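PDB 7BYY: acetyltransferase from Escherichia coli, which acetylates aminoacyl-tRNAs as a GNAT-family toxin, probably including glycyl-tRNA(Gly), with acetyl-CoA as the acetyl donor. Local coordinates for residues Leu10-Tyr18 with Ala55-Gln63; Tyr150-Leu158 with Ala167-Gln175. The protein carries 1 engineered substitution. All coordinates share one frame; numbering follows the deposited sequence.

Contact 1: residues Leu10-Tyr18 with Ala55-Gln63; sequences LPIVLSCNY and AAKALIDRQ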
loop_
_atom_site.group_PDB
_atom_site.type_symbol
_atom_site.label_atom_id
_atom_site.label_comp_id
_atom_site.label_asym_id
_atom_site.label_seq_id
_atom_site.Cartn_x
_atom_site.Cartn_y
_atom_site.Cartn_z
ATOM N N LEU A 10 -14.261 11.997 -28.715
ATOM C CA LEU A 10 -14.396 11.289 -27.453
ATOM C C LEU A 10 -13.570 10.002 -27.464
ATOM O O LEU A 10 -13.444 9.343 -28.500
ATOM C CB LEU A 10 -15.860 10.958 -27.182
ATOM C CG LEU A 10 -16.694 12.079 -26.562
ATOM C CD1 LEU A 10 -18.178 11.790 -26.731
ATOM C CD2 LEU A 10 -16.339 12.267 -25.094
ATOM N N PRO A 11 -12.999 9.625 -26.322
ATOM C CA PRO A 11 -12.221 8.383 -26.266
ATOM C C PRO A 11 -13.099 7.167 -26.504
ATOM O O PRO A 11 -14.289 7.151 -26.180
ATOM C CB PRO A 11 -11.645 8.386 -24.845
ATOM C CG PRO A 11 -12.572 9.256 -24.062
ATOM C CD PRO A 11 -13.040 10.314 -25.022
ATOM N N ILE A 12 -12.493 6.136 -27.084
ATOM C CA ILE A 12 -13.239 4.940 -27.460
ATOM C C ILE A 12 -13.325 3.951 -26.304
ATOM O O ILE A 12 -14.384 3.368 -26.059
ATOM C CB ILE A 12 -12.601 4.306 -28.712
ATOM C CG1 ILE A 12 -12.657 5.292 -29.878
ATOM C CG2 ILE A 12 -13.309 3.016 -29.077
ATOM C CD1 ILE A 12 -13.999 5.987 -30.026
ATOM N N VAL A 13 -12.230 3.753 -25.578
ATOM C CA VAL A 13 -12.219 2.912 -24.389
ATOM C C VAL A 13 -12.035 3.801 -23.168
ATOM O O VAL A 13 -11.447 4.885 -23.242
ATOM C CB VAL A 13 -11.125 1.825 -24.453
ATOM C CG1 VAL A 13 -11.193 1.085 -25.779
ATOM C CG2 VAL A 13 -9.745 2.433 -24.243
ATOM N N LEU A 14 -12.556 3.335 -22.035
ATOM C CA LEU A 14 -12.508 4.077 -20.786
ATOM C C LEU A 14 -11.847 3.235 -19.704
ATOM O O LEU A 14 -11.985 2.009 -19.676
ATOM C CB LEU A 14 -13.913 4.494 -20.327
ATOM C CG LEU A 14 -14.767 5.266 -21.336
ATOM C CD1 LEU A 14 -16.106 5.652 -20.724
ATOM C CD2 LEU A 14 -14.026 6.496 -21.845
ATOM N N SER A 15 -11.119 3.909 -18.819
ATOM C CA SER A 15 -10.498 3.277 -17.665
ATOM C C SER A 15 -11.324 3.592 -16.425
ATOM O O SER A 15 -11.608 4.762 -16.145
ATOM C CB SER A 15 -9.057 3.758 -17.488
ATOM O OG SER A 15 -8.391 3.019 -16.476
ATOM N N CYS A 16 -11.717 2.552 -15.693
ATOM C CA CYS A 16 -12.567 2.711 -14.523
ATOM C C CYS A 16 -12.059 1.834 -13.392
ATOM O O CYS A 16 -11.589 0.718 -13.627
ATOM C CB CYS A 16 -14.028 2.341 -14.827
ATOM S SG CYS A 16 -14.705 3.020 -16.364
ATOM N N ASN A 17 -12.152 2.348 -12.168
ATOM C CA ASN A 17 -12.022 1.502 -10.989
ATOM C C ASN A 17 -13.264 0.632 -10.882
ATOM O O ASN A 17 -14.376 1.149 -10.735
ATOM C CB ASN A 17 -11.852 2.352 -9.733
ATOM C CG ASN A 17 -10.418 2.770 -9.500
ATOM O OD1 ASN A 17 -9.999 3.846 -9.921
ATOM N ND2 ASN A 17 -9.654 1.919 -8.822
ATOM N N TYR A 18 -13.084 -0.682 -10.974
ATOM C CA TYR A 18 -14.232 -1.576 -11.046
ATOM C C TYR A 18 -15.065 -1.489 -9.774
ATOM O O TYR A 18 -14.538 -1.583 -8.661
ATOM C CB TYR A 18 -13.782 -3.017 -11.277
ATOM C CG TYR A 18 -14.917 -3.998 -11.120
ATOM C CD1 TYR A 18 -15.022 -4.792 -9.986
ATOM C CD2 TYR A 18 -15.904 -4.107 -12.092
ATOM C CE1 TYR A 18 -16.068 -5.678 -9.829
ATOM C CE2 TYR A 18 -16.954 -4.989 -11.945
ATOM C CZ TYR A 18 -17.031 -5.773 -10.811
ATOM O OH TYR A 18 -18.071 -6.655 -10.653
ATOM N N ALA A 55 -7.878 -4.412 -5.391
ATOM C CA ALA A 55 -8.512 -3.398 -6.217
ATOM C C ALA A 55 -8.432 -3.823 -7.676
ATOM O O ALA A 55 -7.525 -4.559 -8.074
ATOM C CB ALA A 55 -7.853 -2.031 -6.037
ATOM N N ALA A 56 -9.389 -3.354 -8.472
ATOM C CA ALA A 56 -9.508 -3.764 -9.863
ATOM C C ALA A 56 -9.581 -2.548 -10.773
ATOM O O ALA A 56 -10.274 -1.571 -10.470
ATOM C CB ALA A 56 -10.743 -4.646 -10.080
ATOM N N LYS A 57 -8.860 -2.621 -11.888
ATOM C CA LYS A 57 -8.919 -1.627 -12.950
ATOM C C LYS A 57 -9.539 -2.267 -14.183
ATOM O O LYS A 57 -9.112 -3.348 -14.605
ATOM C CB LYS A 57 -7.526 -1.086 -13.275
ATOM C CG LYS A 57 -7.211 0.231 -12.600
ATOM C CD LYS A 57 -8.014 1.367 -13.209
ATOM C CE LYS A 57 -8.214 2.490 -12.205
ATOM N NZ LYS A 57 -6.958 2.784 -11.463
ATOM N N ALA A 58 -10.541 -1.605 -14.754
ATOM C CA ALA A 58 -11.301 -2.150 -15.867
ATOM C C ALA A 58 -11.092 -1.318 -17.126
ATOM O O ALA A 58 -10.873 -0.105 -17.063
ATOM C CB ALA A 58 -12.797 -2.213 -15.535
ATOM N N LEU A 59 -11.162 -1.992 -18.271
ATOM C CA LEU A 59 -11.168 -1.349 -19.581
ATOM C C LEU A 59 -12.531 -1.593 -20.211
ATOM O O LEU A 59 -12.840 -2.716 -20.623
ATOM C CB LEU A 59 -10.052 -1.891 -20.469
ATOM C CG LEU A 59 -8.767 -1.070 -20.491
ATOM C CD1 LEU A 59 -7.947 -1.404 -21.724
ATOM C CD2 LEU A 59 -9.086 0.415 -20.429
ATOM N N ILE A 60 -13.342 -0.544 -20.288
ATOM C CA ILE A 60 -14.709 -0.633 -20.781
ATOM C C ILE A 60 -14.791 0.063 -22.132
ATOM O O ILE A 60 -14.167 1.110 -22.342
ATOM C CB ILE A 60 -15.703 -0.012 -19.779
ATOM C CG1 ILE A 60 -15.483 -0.598 -18.380
ATOM C CG2 ILE A 60 -17.140 -0.220 -20.240
ATOM C CD1 ILE A 60 -15.556 -2.111 -18.329
ATOM N N ASP A 61 -15.544 -0.533 -23.053
ATOM C CA ASP A 61 -15.851 0.118 -24.320
ATOM C C ASP A 61 -16.946 1.149 -24.085
ATOM O O ASP A 61 -18.015 0.814 -23.566
ATOM C CB ASP A 61 -16.287 -0.910 -25.362
ATOM C CG ASP A 61 -16.509 -0.293 -26.731
ATOM O OD1 ASP A 61 -15.523 0.182 -27.332
ATOM O OD2 ASP A 61 -17.665 -0.284 -27.207
ATOM N N ARG A 62 -16.683 2.403 -24.455
ATOM C CA ARG A 62 -17.664 3.454 -24.204
ATOM C C ARG A 62 -18.955 3.211 -24.972
ATOM O O ARG A 62 -20.043 3.527 -24.476
ATOM C CB ARG A 62 -17.075 4.818 -24.564
ATOM C CG ARG A 62 -18.006 5.990 -24.298
ATOM C CD ARG A 62 -17.495 7.251 -24.968
ATOM N NE ARG A 62 -17.086 7.000 -26.348
ATOM C CZ ARG A 62 -17.920 6.969 -27.382
ATOM N NH1 ARG A 62 -17.455 6.731 -28.603
ATOM N NH2 ARG A 62 -19.217 7.179 -27.200
ATOM N N GLN A 63 -18.862 2.632 -26.169
ATOM C CA GLN A 63 -20.047 2.438 -26.996
ATOM C C GLN A 63 -20.896 1.276 -26.493
ATOM O O GLN A 63 -22.082 1.445 -26.187
ATOM C CB GLN A 63 -19.633 2.212 -28.454
ATOM C CG GLN A 63 -20.794 2.196 -29.432
ATOM C CD GLN A 63 -21.575 3.496 -29.424
ATOM O OE1 GLN A 63 -20.995 4.584 -29.454
ATOM N NE2 GLN A 63 -22.900 3.389 -29.375
#

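Contact 2: residues Tyr150-Leu158 with Ala167-Gln175; sequences YARLGFVQL and AVPMFLAIQ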
loop_
_atom_site.group_PDB
_atom_site.type_symbol
_atom_site.label_atom_id
_atom_site.label_comp_id
_atom_site.label_asym_id
_atom_site.label_seq_id
_atom_site.Cartn_x
_atom_site.Cartn_y
_atom_site.Cartn_z
ATOM N N TYR A 150 5.560 -8.339 -19.999
ATOM C CA TYR A 150 6.028 -7.516 -18.887
ATOM C C TYR A 150 7.507 -7.177 -19.036
ATOM O O TYR A 150 7.937 -6.076 -18.676
ATOM C CB TYR A 150 5.763 -8.224 -17.555
ATOM C CG TYR A 150 4.297 -8.501 -17.276
ATOM C CD1 TYR A 150 3.411 -7.467 -16.982
ATOM C CD2 TYR A 150 3.801 -9.799 -17.303
ATOM C CE1 TYR A 150 2.070 -7.723 -16.725
ATOM C CE2 TYR A 150 2.466 -10.064 -17.050
ATOM C CZ TYR A 150 1.603 -9.027 -16.762
ATOM O OH TYR A 150 0.275 -9.303 -16.511
ATOM N N ALA A 151 8.301 -8.110 -19.572
ATOM C CA ALA A 151 9.708 -7.820 -19.826
ATOM C C ALA A 151 9.866 -6.723 -20.866
ATOM O O ALA A 151 10.797 -5.914 -20.780
ATOM C CB ALA A 151 10.441 -9.083 -20.277
ATOM N N ARG A 152 8.962 -6.671 -21.844
ATOM C CA ARG A 152 9.033 -5.648 -22.878
ATOM C C ARG A 152 8.660 -4.264 -22.371
ATOM O O ARG A 152 8.835 -3.289 -23.109
ATOM C CB ARG A 152 8.140 -6.024 -24.063
ATOM C CG ARG A 152 8.862 -6.833 -25.125
ATOM C CD ARG A 152 8.073 -6.903 -26.419
ATOM N NE ARG A 152 7.085 -7.975 -26.401
ATOM C CZ ARG A 152 5.792 -7.792 -26.156
ATOM N NH1 ARG A 152 5.332 -6.573 -25.909
ATOM N NH2 ARG A 152 4.961 -8.827 -26.160
ATOM N N LEU A 153 8.161 -4.146 -21.143
ATOM C CA LEU A 153 7.747 -2.859 -20.600
ATOM C C LEU A 153 8.443 -2.552 -19.277
ATOM O O LEU A 153 7.921 -1.794 -18.457
ATOM C CB LEU A 153 6.229 -2.804 -20.445
ATOM C CG LEU A 153 5.459 -3.211 -21.704
ATOM C CD1 LEU A 153 4.085 -3.727 -21.354
ATOM C CD2 LEU A 153 5.361 -2.052 -22.682
ATOM N N GLY A 154 9.623 -3.137 -19.053
ATOM C CA GLY A 154 10.510 -2.738 -17.972
ATOM C C GLY A 154 10.787 -3.827 -16.953
ATOM O O GLY A 154 11.842 -3.809 -16.309
ATOM N N PHE A 155 9.857 -4.764 -16.782
ATOM C CA PHE A 155 9.992 -5.758 -15.723
ATOM C C PHE A 155 11.202 -6.652 -15.965
ATOM O O PHE A 155 11.433 -7.121 -17.083
ATOM C CB PHE A 155 8.720 -6.599 -15.622
ATOM C CG PHE A 155 7.570 -5.886 -14.971
ATOM C CD1 PHE A 155 6.709 -5.104 -15.723
ATOM C CD2 PHE A 155 7.345 -6.001 -13.609
ATOM C CE1 PHE A 155 5.644 -4.452 -15.129
ATOM C CE2 PHE A 155 6.283 -5.349 -13.007
ATOM C CZ PHE A 155 5.430 -4.573 -13.769
ATOM N N VAL A 156 11.979 -6.880 -14.910
ATOM C CA VAL A 156 13.145 -7.755 -14.946
ATOM C C VAL A 156 12.804 -9.036 -14.195
ATOM O O VAL A 156 12.267 -8.988 -13.080
ATOM C CB VAL A 156 14.388 -7.069 -14.349
ATOM C CG1 VAL A 156 14.054 -6.403 -13.025
ATOM C CG2 VAL A 156 15.514 -8.072 -14.166
ATOM N N GLN A 157 13.100 -10.178 -14.809
ATOM C CA GLN A 157 12.804 -11.455 -14.178
ATOM C C GLN A 157 13.801 -11.739 -13.062
ATOM O O GLN A 157 15.008 -11.532 -13.215
ATOM C CB GLN A 157 12.830 -12.579 -15.212
ATOM C CG GLN A 157 12.384 -13.924 -14.669
ATOM C CD GLN A 157 12.147 -14.944 -15.761
ATOM O OE1 GLN A 157 11.982 -14.594 -16.931
ATOM N NE2 GLN A 157 12.138 -16.221 -15.386
ATOM N N LEU A 158 13.290 -12.218 -11.930
ATOM C CA LEU A 158 14.116 -12.472 -10.757
ATOM C C LEU A 158 14.601 -13.911 -10.658
ATOM O O LEU A 158 15.645 -14.157 -10.045
ATOM C CB LEU A 158 13.344 -12.113 -9.481
ATOM C CG LEU A 158 12.850 -10.665 -9.404
ATOM C CD1 LEU A 158 11.623 -10.553 -8.506
ATOM C CD2 LEU A 158 13.962 -9.742 -8.922
ATOM N N ALA A 167 4.193 -19.503 -13.364
ATOM C CA ALA A 167 4.521 -18.090 -13.062
ATOM C C ALA A 167 5.917 -17.948 -12.443
ATOM O O ALA A 167 6.285 -18.760 -11.577
ATOM C CB ALA A 167 3.461 -17.508 -12.161
ATOM N N VAL A 168 6.637 -16.915 -12.892
ATOM C CA VAL A 168 7.984 -16.534 -12.469
ATOM C C VAL A 168 7.929 -15.147 -11.836
ATOM O O VAL A 168 7.107 -14.315 -12.245
ATOM C CB VAL A 168 8.973 -16.562 -13.645
ATOM C CG1 VAL A 168 9.322 -17.997 -14.021
ATOM C CG2 VAL A 168 8.410 -15.807 -14.838
ATOM N N PRO A 169 8.769 -14.851 -10.847
ATOM C CA PRO A 169 8.737 -13.518 -10.237
ATOM C C PRO A 169 9.386 -12.476 -11.134
ATOM O O PRO A 169 10.447 -12.703 -11.721
ATOM C CB PRO A 169 9.530 -13.706 -8.938
ATOM C CG PRO A 169 10.469 -14.819 -9.242
ATOM C CD PRO A 169 9.735 -15.743 -10.181
ATOM N N MET A 170 8.725 -11.327 -11.245
ATOM C CA MET A 170 9.239 -10.197 -12.008
ATOM C C MET A 170 9.029 -8.922 -11.201
ATOM O O MET A 170 8.095 -8.823 -10.400
ATOM C CB MET A 170 8.562 -10.080 -13.386
ATOM C CG MET A 170 8.595 -11.363 -14.213
ATOM S SD MET A 170 8.181 -11.102 -15.950
ATOM C CE MET A 170 9.652 -10.264 -16.536
ATOM N N PHE A 171 9.909 -7.945 -11.418
ATOM C CA PHE A 171 9.922 -6.731 -10.615
ATOM C C PHE A 171 10.198 -5.524 -11.499
ATOM O O PHE A 171 10.950 -5.605 -12.474
ATOM C CB PHE A 171 10.972 -6.814 -9.497
ATOM C CG PHE A 171 10.979 -5.624 -8.574
ATOM C CD1 PHE A 171 10.055 -5.523 -7.544
ATOM C CD2 PHE A 171 11.912 -4.612 -8.732
ATOM C CE1 PHE A 171 10.062 -4.435 -6.692
ATOM C CE2 PHE A 171 11.923 -3.519 -7.883
ATOM C CZ PHE A 171 10.997 -3.430 -6.862
ATOM N N LEU A 172 9.582 -4.399 -11.140
ATOM C CA LEU A 172 9.799 -3.126 -11.826
ATOM C C LEU A 172 9.845 -2.029 -10.772
ATOM O O LEU A 172 8.836 -1.762 -10.112
ATOM C CB LEU A 172 8.702 -2.853 -12.853
ATOM C CG LEU A 172 8.828 -1.556 -13.654
ATOM C CD1 LEU A 172 10.145 -1.521 -14.418
ATOM C CD2 LEU A 172 7.650 -1.403 -14.600
ATOM N N ALA A 173 11.004 -1.393 -10.618
ATOM C CA ALA A 173 11.182 -0.385 -9.583
ATOM C C ALA A 173 10.293 0.828 -9.848
ATOM O O ALA A 173 9.885 1.104 -10.981
ATOM C CB ALA A 173 12.647 0.040 -9.497
ATOM N N ILE A 174 9.997 1.564 -8.773
ATOM C CA ILE A 174 9.082 2.698 -8.880
ATOM C C ILE A 174 9.708 3.835 -9.679
ATOM O O ILE A 174 8.996 4.601 -10.340
ATOM C CB ILE A 174 8.642 3.164 -7.478
ATOM C CG1 ILE A 174 7.622 4.300 -7.580
ATOM C CG2 ILE A 174 9.845 3.592 -6.642
ATOM C CD1 ILE A 174 6.421 3.967 -8.437
ATOM N N GLN A 175 11.036 3.965 -9.643
ATOM C CA GLN A 175 11.695 5.034 -10.387
ATOM C C GLN A 175 11.416 4.920 -11.883
ATOM O O GLN A 175 11.199 5.930 -12.562
ATOM C CB GLN A 175 13.201 5.011 -10.118
ATOM C CG GLN A 175 13.585 5.267 -8.663
ATOM C CD GLN A 175 13.509 4.014 -7.800
ATOM O OE1 GLN A 175 13.392 2.901 -8.311
ATOM N NE2 GLN A 175 13.574 4.197 -6.484
#

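Contact 1: residues Leu10-Tyr18 with Ala55-Gln63
Leu-14 and Cys-16 pair with Ile-60 and Ala-58 where the first strand of the GNAT fold, 13-17, runs antiparallel along strand 55-61. The axes of the two strands approach to 4.6 Å at 149°, the ordinary twist of neighbouring strands, since the register holds through five pairs. The Leu-14/Ile-60 and Cys-16/Ala-58 pairs are hydrogen-bonded in both directions, whereas Val-13/Asp-61, Ser-15/Leu-59 and Asn-17/Lys-57 are non-hydrogen-bonded pairs. One sheet face thus carries Leu-14 and Cys-16 with Ala-58 and Ile-60; there Cys-16 SG lies 4.2 Å from Ile-60 CG1. From the other face Val-13 and Leu-59 reach helix 114-132, at Phe-114 and Leu-118.

Beyond Asp-61 the pairing is prolonged by Arg-62, whose backbone N donates to Ile-12 O and whose side chain reaches out across residues 10-14, extended through CG and CD. Arg-62 CB sits 3.4 Å from the same Ile-12 O. Arg-62 CG passes the Leu-14 branch, 4.1 Å from Leu-14 CD1, and CD then comes up beside Pro-11 O. A bend at chi3 of Arg-62 (46°) turns the guanidinium. Arg-62 NE thereby donates to Pro-11 O at 2.8 Å (N-H...O 152°), with the acceptor near the guanidinium plane. Arg-62 NH1 ends 3.8 Å from Ile-12 CD1, which also lies at the edge of the group. Leu-10 CB, in a poorly ordered residue, stands over one face. Two successive carbonyls, of Pro-11 and Ile-12, are therefore gripped by one residue.

At the other end Tyr-18 CB packs 3.6 Å from Ala-56 CB, and the ring leads away to helix 35-50, its OH hydrogen-bonded to Gln-27 NE2 and Ile-22 O. The last bond of the pairing, Tyr-18 N to Ala-56 O at 3.0 Å, enters from above the carbonyl plane.

Contact 2: residues Tyr150-Leu158 with Ala167-Gln175
Phe-155 lays its ring against Leu-172 at the start of the C-terminal hairpin of the GNAT fold, in which short strand 156-157 pairs antiparallel with strand 168-173. Leu-172 CB is 3.6 Å from the Phe-155 ring centroid and 17° off its normal, a CH-pi contact over the face. The two side chains cross at about a right angle: CD2 of Leu-172 reaches the ring at CE1, and CD1 turns to the carbonyl of Gly-154.

This is the tightly packed part, and Met-170 completes it. With its thioether bent at chi3 (72°), Met-170 brings CE to 3.9 Å from Phe-155 CB and 4.0 Å from Ala-151 CB, while SD faces Tyr-150 CB. The methionine thus lies between Tyr-150 and Ala-151 of the helix and Phe-155 just ahead of the strand. The type I turn Ala-151 to Gly-154 is tied back to the helix: Tyr-150 O accepts from Leu-153 N and Phe-155 N, which arrive from opposite faces of its plane. Strand 137-142 flanks this core through Leu-140, and Phe-123 of helix 114-132 covers Leu-172. A second close-packed point lies on the face of Val-156 and Phe-171, where Leu-158 CD1 sits 3.8 Å from Pro-169 CB and 3.9 Å from Phe-171 CB, beside Val-86.

The side of Val-156 and Gln-157 is looser. Val-156 is exposed, held mainly through its backbone, whose N donates to Phe-171 O at 2.9 Å and whose O accepts from Phe-171 N. Gln-157 is extended beyond CG and lies across Val-168 without a polar bond to it; Gln-157 NE2, 3.6 Å from Val-168 CG1, donates instead to Ser-159 O. The strand pairing closes with the nearly straight bond from Leu-158 N to Pro-169 O, 2.9 Å long with an N-H...O angle of 177°.

From the N terminus, the chain first lays down strand 13-17, passes through helix 35-50 and returns as strand 55-61; contact 1 closes that loop of 36 residues. Strands 67-79 and 94-105, helix 114-132 and strand 137-142 follow before helix 147-151 leads into contact 2, which closes a shorter loop of eight residues. The closures are in series and do not cross. The centres of contact 1 and contact 2 are about 25 Å apart, on opposite sides of the chain's centre. Their nearest atoms stay about 11 Å apart. Contact 1 secures one outermost strand of this chain's mixed sheet and contact 2 the other, while helix 114-132 touches both.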